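PDB 5MY5: ABC transporter periplasmic substrate-binding protein from Desulfovibrio alaskensis, which probably captures tungstate in the periplasm and delivers it to an ABC transporter for uptake by this sulphate-reducing bacterium. Local coordinates for residues Ala31-Thr36 / Leu80-Ala85; Met70-Asp75 / Pro231-Lys236; Asp106-Gly111 / Leu210-Glu215; Phe138-Asp143 / Tyr169-Gln174. The protein carries 2 engineered substitutions. All blocks are in the same frame, centred on the assembly; numbering follows the deposited sequence.

Contact 1: residues Ala31-Thr36 / Leu80-Ala85; sequences ATTTST and LVHAPA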
loop_
_atom_site.group_PDB
_atom_site.type_symbol
_atom_site.label_atom_id
_atom_site.label_comp_id
_atom_site.label_asym_id
_atom_site.label_seq_id
_atom_site.Cartn_x
_atom_site.Cartn_y
_atom_site.Cartn_z
ATOM N N ALA A 31 -14.851 -5.247 1.243
ATOM C CA ALA A 31 -13.938 -4.956 2.289
ATOM C C ALA A 31 -12.632 -4.583 1.711
ATOM O O ALA A 31 -12.088 -5.261 0.821
ATOM C CB ALA A 31 -13.753 -6.165 3.187
ATOM N N THR A 32 -12.070 -3.487 2.231
ATOM C CA THR A 32 -10.726 -3.017 1.827
ATOM C C THR A 32 -9.949 -2.457 3.025
ATOM O O THR A 32 -10.413 -2.655 4.140
ATOM C CB THR A 32 -10.912 -1.995 0.723
ATOM O OG1 THR A 32 -9.662 -1.664 0.075
ATOM C CG2 THR A 32 -11.519 -0.669 1.195
ATOM N N THR A 33 -8.820 -1.850 2.776
ATOM C CA THR A 33 -7.948 -1.452 3.878
ATOM C C THR A 33 -8.015 0.020 4.177
ATOM O O THR A 33 -8.335 0.821 3.301
ATOM C CB THR A 33 -6.522 -1.829 3.609
ATOM O OG1 THR A 33 -5.934 -1.046 2.546
ATOM C CG2 THR A 33 -6.441 -3.319 3.188
ATOM N N THR A 34 -7.618 0.378 5.406
ATOM C CA THR A 34 -7.541 1.746 5.832
ATOM C C THR A 34 -6.630 2.551 4.931
ATOM O O THR A 34 -6.981 3.597 4.472
ATOM C CB THR A 34 -7.008 1.727 7.269
ATOM O OG1 THR A 34 -7.883 0.926 8.065
ATOM C CG2 THR A 34 -6.878 3.193 7.840
ATOM N N SER A 35 -5.490 2.004 4.543
ATOM C CA SER A 35 -4.595 2.728 3.697
ATOM C C SER A 35 -5.263 2.998 2.347
ATOM O O SER A 35 -5.099 4.106 1.758
ATOM C CB SER A 35 -3.220 2.055 3.464
ATOM O OG SER A 35 -3.364 0.776 2.950
ATOM N N THR A 36 -6.008 1.999 1.841
ATOM C CA THR A 36 -6.692 2.166 0.543
ATOM C C THR A 36 -7.655 3.344 0.636
ATOM O O THR A 36 -7.691 4.248 -0.254
ATOM C CB THR A 36 -7.420 0.886 0.135
ATOM O OG1 THR A 36 -6.482 -0.195 0.066
ATOM C CG2 THR A 36 -8.012 1.048 -1.262
ATOM N N LEU A 80 -10.709 -5.966 -1.719
ATOM C CA LEU A 80 -9.656 -5.196 -2.505
ATOM C C LEU A 80 -8.568 -4.966 -1.490
ATOM O O LEU A 80 -8.662 -4.126 -0.615
ATOM C CB LEU A 80 -10.235 -3.866 -3.048
ATOM C CG LEU A 80 -9.228 -3.035 -3.840
ATOM C CD1 LEU A 80 -8.713 -3.733 -5.087
ATOM C CD2 LEU A 80 -9.937 -1.670 -4.163
ATOM N N VAL A 81 -7.458 -5.694 -1.660
ATOM C CA VAL A 81 -6.416 -5.688 -0.614
ATOM C C VAL A 81 -5.044 -5.732 -1.265
ATOM O O VAL A 81 -4.948 -5.712 -2.504
ATOM C CB VAL A 81 -6.575 -6.852 0.397
ATOM C CG1 VAL A 81 -7.835 -6.627 1.262
ATOM C CG2 VAL A 81 -6.690 -8.132 -0.342
ATOM N N HIS A 82 -4.015 -5.693 -0.418
ATOM C CA HIS A 82 -2.643 -5.545 -0.932
ATOM C C HIS A 82 -1.662 -6.287 -0.046
ATOM O O HIS A 82 -0.762 -5.674 0.556
ATOM C CB HIS A 82 -2.282 -4.063 -1.075
ATOM C CG HIS A 82 -2.659 -3.238 0.099
ATOM N ND1 HIS A 82 -1.797 -2.975 1.125
ATOM C CD2 HIS A 82 -3.835 -2.620 0.436
ATOM C CE1 HIS A 82 -2.406 -2.232 2.045
ATOM N NE2 HIS A 82 -3.660 -2.009 1.652
ATOM N N ALA A 83 -1.914 -7.578 0.053
ATOM C CA ALA A 83 -1.134 -8.476 0.918
ATOM C C ALA A 83 -1.047 -9.908 0.322
ATOM O O ALA A 83 -1.783 -10.813 0.674
ATOM C CB ALA A 83 -1.741 -8.477 2.307
ATOM N N PRO A 84 -0.094 -10.039 -0.619
ATOM C CA PRO A 84 -0.110 -11.231 -1.472
ATOM C C PRO A 84 -0.097 -12.584 -0.726
ATOM O O PRO A 84 -0.847 -13.436 -1.074
ATOM C CB PRO A 84 1.110 -11.004 -2.375
ATOM C CG PRO A 84 1.252 -9.499 -2.457
ATOM C CD PRO A 84 0.795 -9.001 -1.137
ATOM N N ALA A 85 0.726 -12.753 0.301
ATOM C CA ALA A 85 0.738 -14.057 1.011
ATOM C C ALA A 85 -0.581 -14.378 1.690
ATOM O O ALA A 85 -1.089 -15.503 1.581
ATOM C CB ALA A 85 1.889 -14.138 2.036
#

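Contact 2: residues Met70-Asp75 / Pro231-Lys236; sequences MGENCD and PAHCPK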
loop_
_atom_site.group_PDB
_atom_site.type_symbol
_atom_site.label_atom_id
_atom_site.label_comp_id
_atom_site.label_asym_id
_atom_site.label_seq_id
_atom_site.Cartn_x
_atom_site.Cartn_y
_atom_site.Cartn_z
ATOM N N MET A 70 -13.648 -10.471 7.372
ATOM C CA MET A 70 -14.952 -10.118 6.845
ATOM C C MET A 70 -15.332 -10.985 5.662
ATOM O O MET A 70 -16.496 -11.406 5.540
ATOM C CB MET A 70 -15.047 -8.643 6.442
ATOM C CG MET A 70 -15.023 -7.632 7.619
ATOM S SD MET A 70 -15.131 -5.904 7.177
ATOM C CE MET A 70 -16.976 -5.819 7.152
ATOM N N GLY A 71 -14.369 -11.301 4.737
ATOM C CA GLY A 71 -14.626 -12.199 3.654
ATOM C C GLY A 71 -14.891 -13.605 4.131
ATOM O O GLY A 71 -15.858 -14.256 3.702
ATOM N N GLU A 72 -14.054 -14.087 5.054
ATOM C CA GLU A 72 -14.322 -15.374 5.666
ATOM C C GLU A 72 -15.699 -15.470 6.393
ATOM O O GLU A 72 -16.306 -16.491 6.298
ATOM C CB GLU A 72 -13.198 -15.695 6.655
ATOM C CG GLU A 72 -13.257 -17.114 7.198
ATOM C CD GLU A 72 -12.105 -17.402 8.146
ATOM O OE1 GLU A 72 -11.184 -16.572 8.235
ATOM O OE2 GLU A 72 -12.152 -18.511 8.765
ATOM N N ASN A 73 -16.178 -14.401 7.017
ATOM C CA ASN A 73 -17.466 -14.426 7.717
ATOM C C ASN A 73 -18.645 -14.181 6.768
ATOM O O ASN A 73 -19.777 -14.047 7.225
ATOM C CB ASN A 73 -17.438 -13.377 8.798
ATOM C CG ASN A 73 -18.524 -13.555 9.878
ATOM O OD1 ASN A 73 -18.597 -14.605 10.576
ATOM N ND2 ASN A 73 -19.341 -12.508 10.064
ATOM N N CYS A 74 -18.399 -14.052 5.476
ATOM C CA CYS A 74 -19.423 -13.842 4.456
ATOM C C CYS A 74 -20.064 -12.466 4.580
ATOM O O CYS A 74 -21.216 -12.273 4.130
ATOM C CB CYS A 74 -20.475 -14.966 4.443
ATOM S SG CYS A 74 -19.771 -16.620 4.170
ATOM N N ASP A 75 -19.380 -11.523 5.198
ATOM C CA ASP A 75 -19.911 -10.193 5.432
ATOM C C ASP A 75 -20.012 -9.372 4.107
ATOM O O ASP A 75 -20.684 -8.312 4.011
ATOM C CB ASP A 75 -19.090 -9.386 6.443
ATOM C CG ASP A 75 -19.132 -9.894 7.839
ATOM O OD1 ASP A 75 -20.236 -10.264 8.253
ATOM O OD2 ASP A 75 -18.110 -9.786 8.589
ATOM N N PRO A 231 -18.604 -18.393 -3.676
ATOM C CA PRO A 231 -19.983 -18.854 -3.385
ATOM C C PRO A 231 -20.075 -20.268 -2.763
ATOM O O PRO A 231 -21.038 -20.594 -2.065
ATOM C CB PRO A 231 -20.674 -18.820 -4.775
ATOM C CG PRO A 231 -19.772 -18.106 -5.643
ATOM C CD PRO A 231 -18.419 -18.052 -5.095
ATOM N N ALA A 232 -19.030 -21.025 -2.921
ATOM C CA ALA A 232 -18.944 -22.329 -2.219
ATOM C C ALA A 232 -18.781 -22.186 -0.746
ATOM O O ALA A 232 -19.189 -23.083 0.019
ATOM C CB ALA A 232 -17.820 -23.123 -2.799
ATOM N N HIS A 233 -18.192 -21.079 -0.307
ATOM C CA HIS A 233 -18.078 -20.775 1.136
ATOM C C HIS A 233 -19.230 -19.906 1.622
ATOM O O HIS A 233 -19.713 -20.058 2.765
ATOM C CB HIS A 233 -16.715 -20.076 1.396
ATOM C CG HIS A 233 -16.428 -19.813 2.839
ATOM N ND1 HIS A 233 -16.204 -20.828 3.749
ATOM C CD2 HIS A 233 -16.394 -18.656 3.543
ATOM C CE1 HIS A 233 -15.976 -20.295 4.941
ATOM N NE2 HIS A 233 -16.105 -18.969 4.848
ATOM N N CYS A 234 -19.716 -18.990 0.767
ATOM C CA CYS A 234 -20.790 -18.047 1.158
ATOM C C CYS A 234 -21.842 -18.130 0.076
ATOM O O CYS A 234 -21.773 -17.428 -0.943
ATOM C CB CYS A 234 -20.183 -16.635 1.205
ATOM S SG CYS A 234 -18.813 -16.415 2.334
ATOM N N PRO A 235 -22.892 -18.977 0.265
ATOM C CA PRO A 235 -23.657 -19.237 -0.954
ATOM C C PRO A 235 -24.517 -18.077 -1.392
ATOM O O PRO A 235 -24.966 -18.133 -2.546
ATOM C CB PRO A 235 -24.475 -20.490 -0.607
ATOM C CG PRO A 235 -23.597 -21.190 0.359
ATOM C CD PRO A 235 -22.935 -20.114 1.194
ATOM N N LYS A 236 -24.784 -17.088 -0.531
ATOM C CA LYS A 236 -25.632 -15.961 -0.903
ATOM C C LYS A 236 -24.804 -14.770 -1.433
ATOM O O LYS A 236 -25.342 -13.654 -1.530
ATOM C CB LYS A 236 -26.516 -15.528 0.296
ATOM C CG LYS A 236 -27.496 -16.653 0.698
ATOM C CD LYS A 236 -28.644 -16.152 1.502
ATOM C CE LYS A 236 -29.574 -17.326 1.831
ATOM N NZ LYS A 236 -30.901 -16.823 2.286
#

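Contact 3: residues Asp106-Gly111 / Leu210-Glu215; sequences DFVIIG and LKILVE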
loop_
_atom_site.group_PDB
_atom_site.type_symbol
_atom_site.label_atom_id
_atom_site.label_comp_id
_atom_site.label_asym_id
_atom_site.label_seq_id
_atom_site.Cartn_x
_atom_site.Cartn_y
_atom_site.Cartn_z
ATOM N N ASP A 106 3.289 2.468 -4.222
ATOM C CA ASP A 106 4.633 2.112 -3.842
ATOM C C ASP A 106 5.099 2.808 -2.601
ATOM O O ASP A 106 4.541 3.738 -2.113
ATOM C CB ASP A 106 5.630 2.294 -4.997
ATOM C CG ASP A 106 5.852 3.749 -5.374
ATOM O OD1 ASP A 106 5.053 4.665 -5.052
ATOM O OD2 ASP A 106 6.856 4.014 -6.109
ATOM N N PHE A 107 6.216 2.289 -2.103
ATOM C CA PHE A 107 6.927 2.837 -0.982
ATOM C C PHE A 107 8.216 3.489 -1.442
ATOM O O PHE A 107 8.724 3.078 -2.419
ATOM C CB PHE A 107 7.236 1.711 0.062
ATOM C CG PHE A 107 5.991 1.146 0.723
ATOM C CD1 PHE A 107 5.484 1.715 1.809
ATOM C CD2 PHE A 107 5.423 -0.032 0.194
ATOM C CE1 PHE A 107 4.296 1.165 2.420
ATOM C CE2 PHE A 107 4.311 -0.607 0.815
ATOM C CZ PHE A 107 3.750 0.032 1.871
ATOM N N VAL A 108 8.725 4.404 -0.658
ATOM C CA VAL A 108 10.003 5.138 -0.954
ATOM C C VAL A 108 10.828 5.278 0.306
ATOM O O VAL A 108 10.293 5.276 1.439
ATOM C CB VAL A 108 9.717 6.488 -1.628
ATOM C CG1 VAL A 108 8.974 6.324 -3.002
ATOM C CG2 VAL A 108 8.977 7.352 -0.764
ATOM N N ILE A 109 12.152 5.414 0.140
ATOM C CA ILE A 109 12.991 5.827 1.284
ATOM C C ILE A 109 13.320 7.290 1.137
ATOM O O ILE A 109 13.747 7.702 0.029
ATOM C CB ILE A 109 14.238 4.929 1.364
ATOM C CG1 ILE A 109 13.768 3.451 1.538
ATOM C CG2 ILE A 109 15.124 5.439 2.465
ATOM C CD1 ILE A 109 14.885 2.524 1.333
ATOM N N ILE A 110 13.154 8.033 2.187
ATOM C CA ILE A 110 13.360 9.502 2.220
ATOM C C ILE A 110 14.436 9.791 3.221
ATOM O O ILE A 110 14.754 8.968 4.109
ATOM C CB ILE A 110 12.099 10.287 2.458
ATOM C CG1 ILE A 110 11.617 10.147 3.908
ATOM C CG2 ILE A 110 11.063 9.847 1.474
ATOM C CD1 ILE A 110 10.377 10.875 4.279
ATOM N N GLY A 111 15.070 10.955 3.061
ATOM C CA GLY A 111 16.114 11.380 3.986
ATOM C C GLY A 111 16.458 12.830 3.740
ATOM O O GLY A 111 15.902 13.449 2.775
ATOM N N LEU A 210 13.173 16.538 4.030
ATOM C CA LEU A 210 13.397 15.174 3.627
ATOM C C LEU A 210 12.868 15.025 2.217
ATOM O O LEU A 210 11.783 15.483 1.922
ATOM C CB LEU A 210 12.626 14.211 4.534
ATOM C CG LEU A 210 12.943 14.260 6.013
ATOM C CD1 LEU A 210 11.974 13.364 6.740
ATOM C CD2 LEU A 210 14.444 13.951 6.294
ATOM N N LYS A 211 13.693 14.453 1.400
ATOM C CA LYS A 211 13.448 14.256 -0.063
ATOM C C LYS A 211 13.370 12.770 -0.353
ATOM O O LYS A 211 13.940 11.927 0.407
ATOM C CB LYS A 211 14.610 14.930 -0.830
ATOM C CG LYS A 211 14.859 16.358 -0.404
ATOM C CD LYS A 211 13.694 17.278 -0.702
ATOM C CE LYS A 211 14.054 18.744 -0.408
ATOM N NZ LYS A 211 12.894 19.702 -0.475
ATOM N N ILE A 212 12.745 12.363 -1.447
ATOM C CA ILE A 212 12.765 11.017 -1.883
ATOM C C ILE A 212 14.144 10.687 -2.418
ATOM O O ILE A 212 14.630 11.393 -3.336
ATOM C CB ILE A 212 11.702 10.649 -2.961
ATOM C CG1 ILE A 212 10.276 10.866 -2.379
ATOM C CG2 ILE A 212 11.963 9.271 -3.519
ATOM C CD1 ILE A 212 9.229 10.745 -3.479
ATOM N N LEU A 213 14.788 9.713 -1.824
ATOM C CA LEU A 213 16.143 9.308 -2.190
ATOM C C LEU A 213 16.256 7.952 -2.786
ATOM O O LEU A 213 17.169 7.695 -3.548
ATOM C CB LEU A 213 17.049 9.501 -0.973
ATOM C CG LEU A 213 17.238 10.849 -0.359
ATOM C CD1 LEU A 213 18.001 10.902 0.957
ATOM C CD2 LEU A 213 17.938 11.751 -1.429
ATOM N N VAL A 214 15.328 7.022 -2.504
ATOM C CA VAL A 214 15.367 5.735 -3.113
ATOM C C VAL A 214 13.922 5.396 -3.534
ATOM O O VAL A 214 13.067 5.479 -2.683
ATOM C CB VAL A 214 15.855 4.666 -2.087
ATOM C CG1 VAL A 214 15.881 3.295 -2.675
ATOM C CG2 VAL A 214 17.206 5.079 -1.473
ATOM N N GLU A 215 13.713 5.019 -4.804
ATOM C CA GLU A 215 12.364 4.748 -5.365
ATOM C C GLU A 215 12.516 3.934 -6.612
ATOM O O GLU A 215 13.612 3.934 -7.223
ATOM C CB GLU A 215 11.593 6.084 -5.614
ATOM C CG GLU A 215 12.146 6.921 -6.799
ATOM C CD GLU A 215 11.369 8.196 -7.063
ATOM O OE1 GLU A 215 10.144 8.250 -6.858
ATOM O OE2 GLU A 215 11.984 9.206 -7.474
#

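Contact 4: residues Phe138-Asp143 / Tyr169-Gln174; sequences FVSRGD and YVQTGQ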
loop_
_atom_site.group_PDB
_atom_site.type_symbol
_atom_site.label_atom_id
_atom_site.label_comp_id
_atom_site.label_asym_id
_atom_site.label_seq_id
_atom_site.Cartn_x
_atom_site.Cartn_y
_atom_site.Cartn_z
ATOM N N PHE A 138 18.047 5.735 11.093
ATOM C CA PHE A 138 16.966 5.119 10.261
ATOM C C PHE A 138 15.761 4.962 11.208
ATOM O O PHE A 138 15.866 4.334 12.287
ATOM C CB PHE A 138 17.313 3.774 9.685
ATOM C CG PHE A 138 16.238 3.243 8.770
ATOM C CD1 PHE A 138 15.128 2.583 9.319
ATOM C CD2 PHE A 138 16.223 3.495 7.377
ATOM C CE1 PHE A 138 14.091 2.138 8.528
ATOM C CE2 PHE A 138 15.183 3.058 6.592
ATOM C CZ PHE A 138 14.136 2.408 7.132
ATOM N N VAL A 139 14.608 5.462 10.794
ATOM C CA VAL A 139 13.437 5.487 11.627
ATOM C C VAL A 139 12.366 4.522 11.126
ATOM O O VAL A 139 11.864 4.611 10.020
ATOM C CB VAL A 139 12.842 6.907 11.720
ATOM C CG1 VAL A 139 11.800 6.933 12.744
ATOM C CG2 VAL A 139 13.894 7.969 12.024
ATOM N N SER A 140 12.075 3.524 11.961
ATOM C CA SER A 140 11.024 2.518 11.773
ATOM C C SER A 140 9.702 2.959 12.453
ATOM O O SER A 140 9.779 3.488 13.603
ATOM C CB SER A 140 11.478 1.149 12.427
ATOM O OG SER A 140 10.546 0.143 12.352
ATOM N N ARG A 141 8.599 2.583 11.861
ATOM C CA ARG A 141 7.270 2.701 12.497
ATOM C C ARG A 141 7.233 1.932 13.854
ATOM O O ARG A 141 6.602 2.424 14.796
ATOM C CB ARG A 141 6.198 2.179 11.597
ATOM C CG ARG A 141 5.948 2.968 10.301
ATOM C CD ARG A 141 5.147 4.206 10.580
ATOM N NE ARG A 141 3.802 3.816 11.028
ATOM C CZ ARG A 141 2.785 3.507 10.277
ATOM N NH1 ARG A 141 2.780 3.609 8.956
ATOM N NH2 ARG A 141 1.647 3.117 10.866
ATOM N N GLY A 142 7.895 0.758 13.948
ATOM C CA GLY A 142 7.845 -0.084 15.181
ATOM C C GLY A 142 6.452 -0.354 15.741
ATOM O O GLY A 142 6.329 -0.474 16.933
ATOM N N ASP A 143 5.437 -0.504 14.889
ATOM C CA ASP A 143 4.044 -0.628 15.379
ATOM C C ASP A 143 3.254 -1.781 14.807
ATOM O O ASP A 143 2.014 -1.841 15.018
ATOM C CB ASP A 143 3.305 0.700 15.112
ATOM C CG ASP A 143 3.046 0.966 13.663
ATOM O OD1 ASP A 143 3.637 0.317 12.763
ATOM O OD2 ASP A 143 2.317 1.927 13.420
ATOM N N TYR A 169 19.066 2.799 14.817
ATOM C CA TYR A 169 17.804 2.328 14.396
ATOM C C TYR A 169 16.688 2.664 15.362
ATOM O O TYR A 169 16.751 2.184 16.524
ATOM C CB TYR A 169 17.833 0.818 14.214
ATOM C CG TYR A 169 16.601 0.152 13.555
ATOM C CD1 TYR A 169 16.337 0.297 12.176
ATOM C CD2 TYR A 169 15.709 -0.565 14.273
ATOM C CE1 TYR A 169 15.260 -0.343 11.605
ATOM C CE2 TYR A 169 14.635 -1.188 13.719
ATOM C CZ TYR A 169 14.373 -1.071 12.331
ATOM O OH TYR A 169 13.351 -1.739 11.773
ATOM N N VAL A 170 15.842 3.601 14.994
ATOM C CA VAL A 170 14.813 4.225 15.887
ATOM C C VAL A 170 13.484 3.578 15.566
ATOM O O VAL A 170 13.081 3.442 14.412
ATOM C CB VAL A 170 14.784 5.740 15.606
ATOM C CG1 VAL A 170 13.644 6.364 16.411
ATOM C CG2 VAL A 170 16.094 6.426 15.872
ATOM N N GLN A 171 12.755 3.140 16.578
ATOM C CA GLN A 171 11.409 2.564 16.445
ATOM C C GLN A 171 10.416 3.504 17.172
ATOM O O GLN A 171 10.488 3.685 18.377
ATOM C CB GLN A 171 11.350 1.176 17.053
ATOM C CG GLN A 171 12.257 0.198 16.321
ATOM C CD GLN A 171 12.252 -1.210 16.862
ATOM O OE1 GLN A 171 12.735 -1.377 17.949
ATOM N NE2 GLN A 171 11.695 -2.174 16.163
ATOM N N THR A 172 9.595 4.228 16.427
ATOM C CA THR A 172 8.748 5.240 17.042
ATOM C C THR A 172 7.571 4.672 17.832
ATOM O O THR A 172 7.091 5.330 18.740
ATOM C CB THR A 172 8.222 6.215 15.953
ATOM O OG1 THR A 172 7.405 5.522 15.071
ATOM C CG2 THR A 172 9.418 6.871 15.236
ATOM N N GLY A 173 7.021 3.594 17.347
ATOM C CA GLY A 173 5.763 3.087 17.791
ATOM C C GLY A 173 4.610 3.979 17.373
ATOM O O GLY A 173 3.511 3.845 17.914
ATOM N N GLN A 174 4.784 4.783 16.321
ATOM C CA GLN A 174 3.760 5.767 15.888
ATOM C C GLN A 174 3.399 5.618 14.441
ATOM O O GLN A 174 4.016 4.823 13.732
ATOM C CB GLN A 174 4.241 7.171 16.158
ATOM C CG GLN A 174 4.508 7.483 17.618
ATOM C CD GLN A 174 5.081 8.870 17.833
ATOM O OE1 GLN A 174 6.283 9.125 17.667
ATOM N NE2 GLN A 174 4.209 9.820 18.241
HETATM O O HOH W 1 1.120 3.388 15.412
#

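Contact 1: residues Ala31-Thr36 / Leu80-Ala85
The imidazole of His82 meets Thr33, Ser35 and Thr36 mainly along its NE2-CD2 rim. Thr33 OG1 lies in the ring plane, 2.6 Å from His82 NE2, in a hydrogen bond that either partner could donate; the two side chains meet tip to tip. At the same edge Thr36 OG1 stands 3.6 Å from His82 CD2, while Ser35 OG comes in obliquely, 3.1 Å from His82 NE2. Beyond the two segments, the Tyr224 ring meets the imidazole at about 45°, its hydroxyl bonding Thr36 OG1. Thr33 OG1 sits between the backbone N and the carbonyl carbon (chi1 69°), the position that also lets it bond Thr36 OG1 at 2.7 Å. Threonine suits position 33 twice over, since its methyl CG2 packs 4.1 Å from Val81 CG1. Thr33 is the N-cap of helix 34-39, which follows strand 27-33 directly; such a hydroxyl-rich helix start beside the interlobe cleft of a periplasmic binding protein is consistent with an oxyanion site, although no tungstate is bound here. Deeper in, parallel strands 27-33 and 78-81 are joined by Leu80 N donating to Ala31 O at 3.0 Å, and Thr32 OG1 donates to Leu80 O at 2.7 Å, satisfying a buried hydroxyl.

Contact 2: residues Met70-Asp75 / Pro231-Lys236
Cys74 and Cys234 are joined by a disulfide, and packing is tightest around it. The SG atoms of Cys74 and Cys234 are bonded at 2.1 Å, with the two CB-S bonds turned nearly at right angles about the bridge (chi3 -82°). In both cysteines SG points anti to the carbonyl carbon and beside the backbone N, and the two CB atoms, of Cys74 and Cys234, come within 3.7 Å of each other. Next to the bridge, His233 reaches over to the end of helix 64-72: its NE2 donates to Glu72 O at 2.9 Å, onto a lone pair of that oxygen, which itself lies close to the ring plane. Histidine suits this place because one ring nitrogen can satisfy a carbonyl at the helix terminus, while the ring also meets that of Phe95. The outer side is looser. The extended side chain of Glu72 is solvent-exposed, and its OE2 stays 5.6 Å from His233 NE2, too far for a salt bridge. Asn73 also turns away from the loop, and its ND2 donates to Asp75 OD1 at 3.0 Å. Asp75 N returns to Met70 O at 2.9 Å and Cys74 N to Gly71 O at 3.1 Å, and Cys74 has positive phi (69°). The arrangement is thus a Schellman motif closing a helix, with the cysteine at its turning point cross-linked covalently to the loop before helix 239-250.

Contact 3: residues Asp106-Gly111 / Leu210-Glu215
Strands 106-111 and 210-214 pair antiparallel, their axes approaching to 4.4 Å at a markedly twisted 137°, and a classic beta bulge shifts the register by one between Ile109 and Ile110. At the bulge Leu213 and Val214 both face Ile109, whose carbonyl oxygen accepts from two amides: Leu213 N lies 2.9 Å from Ile109 O, and Val214 N 3.1 Å from it. Ile109 N in turn donates to Val214 O, and Gly111 and Lys211 form the other hydrogen-bonded pair.

Branched aliphatic residues, well suited to extended chain, fill both faces. Ile109 and Val214 lie side by side and point the same way, CB of Ile109 being 3.8 Å from CB of Val214, and helix 124-133 packs over them. On the other face Ile110 stands across Ile212 in a non-hydrogen-bonded pair. Its CG1 lies between the backbone N and the carbonyl carbon (chi1 72°), and its CD1 meets Leu210 CD1 at 3.8 Å, the two side chains crossing at about a right angle; Tyr197 of helix 194-203 touches this face. Glycine suits position 111, because Leu213 CD1 comes to 3.6 Å from Gly111 CA, where a CB would crowd it.

The polar ends lie at the margins: Lys211 NZ bonds Pro208 O and Asn207 OD1. Asp106 OD2 and Glu215 OE1 are like charges 5.4 Å apart, and Arg194 forms salt bridges with both residues, so their repulsion is probably offset by the arginine beside a strand pair held by backbone bonds and aliphatic packing.

Contact 4: residues Phe138-Asp143 / Tyr169-Gln174
Ser140 N donates to Val170 O at 2.7 Å, the shortest backbone bond pairing the parallel strands 138-140 and 169-171. Val170 N donates to Phe138 O, and Thr172 N carries the ladder past the strand end to Ser140 O. Phe138 and Tyr169 share one face. In both, CG is anti to the backbone N, which lays the rings side by side, nearly coplanar (planes at 6°) and rim to rim, with Phe138 CD1 3.7 Å from Tyr169 CE1. The carboxylate of Glu151 in helix 146-155 is hydrogen-bonded to both hydroxyls, Tyr169 OH and Ser140 OG. That helix links the strands in a beta-alpha-beta crossover, a recurring element of periplasmic binding-protein lobes. On the face of Val139 and Val170 packing is tight where Val139 CG1 comes to 3.4 Å from Thr172 CG2, just past the strand end.

Beyond the strands, Ser140 OG accepts from Gly142 N and Thr172 OG1, also bonded to Thr179 OG1, from Gln174 N: two ST turns, with Gly142 third in the first and Gly173 second in the other, both at positive phi. A CB on Gly142 would crowd Gln171 CB. The Arg141 chain, bent at chi2 and chi3, folds back so that NE donates to a lone pair of Gln174 O at 2.9 Å. Its NH2 forms a salt bridge with Asp143 OD2 at 2.9 Å; a water donates to OD2, and Asp143 OD1 bonds Ser145 OG.

How the contacts relate
The four contacts divide between the two lobes of a periplasmic binding protein: contacts 1 and 2 lie in one, contacts 3 and 4 in the other. Contact 2 touches contact 1 through Met70 SD and Ala31 CB, 4.2 Å apart, so the disulfide end of helix 64-72 leads back to the first strand. Contacts 3 and 4 have centres about 16 Å apart and are linked through strand 189-193, which pairs with both 100-112 and 138-140. Across the cleft, where tungstate probably binds, contact 1 comes to about 6 Å from contact 3 and about 8 Å from contact 4, nearest atoms. The sodium ion lies elsewhere, about 10 Å from the Tyr169 side chain.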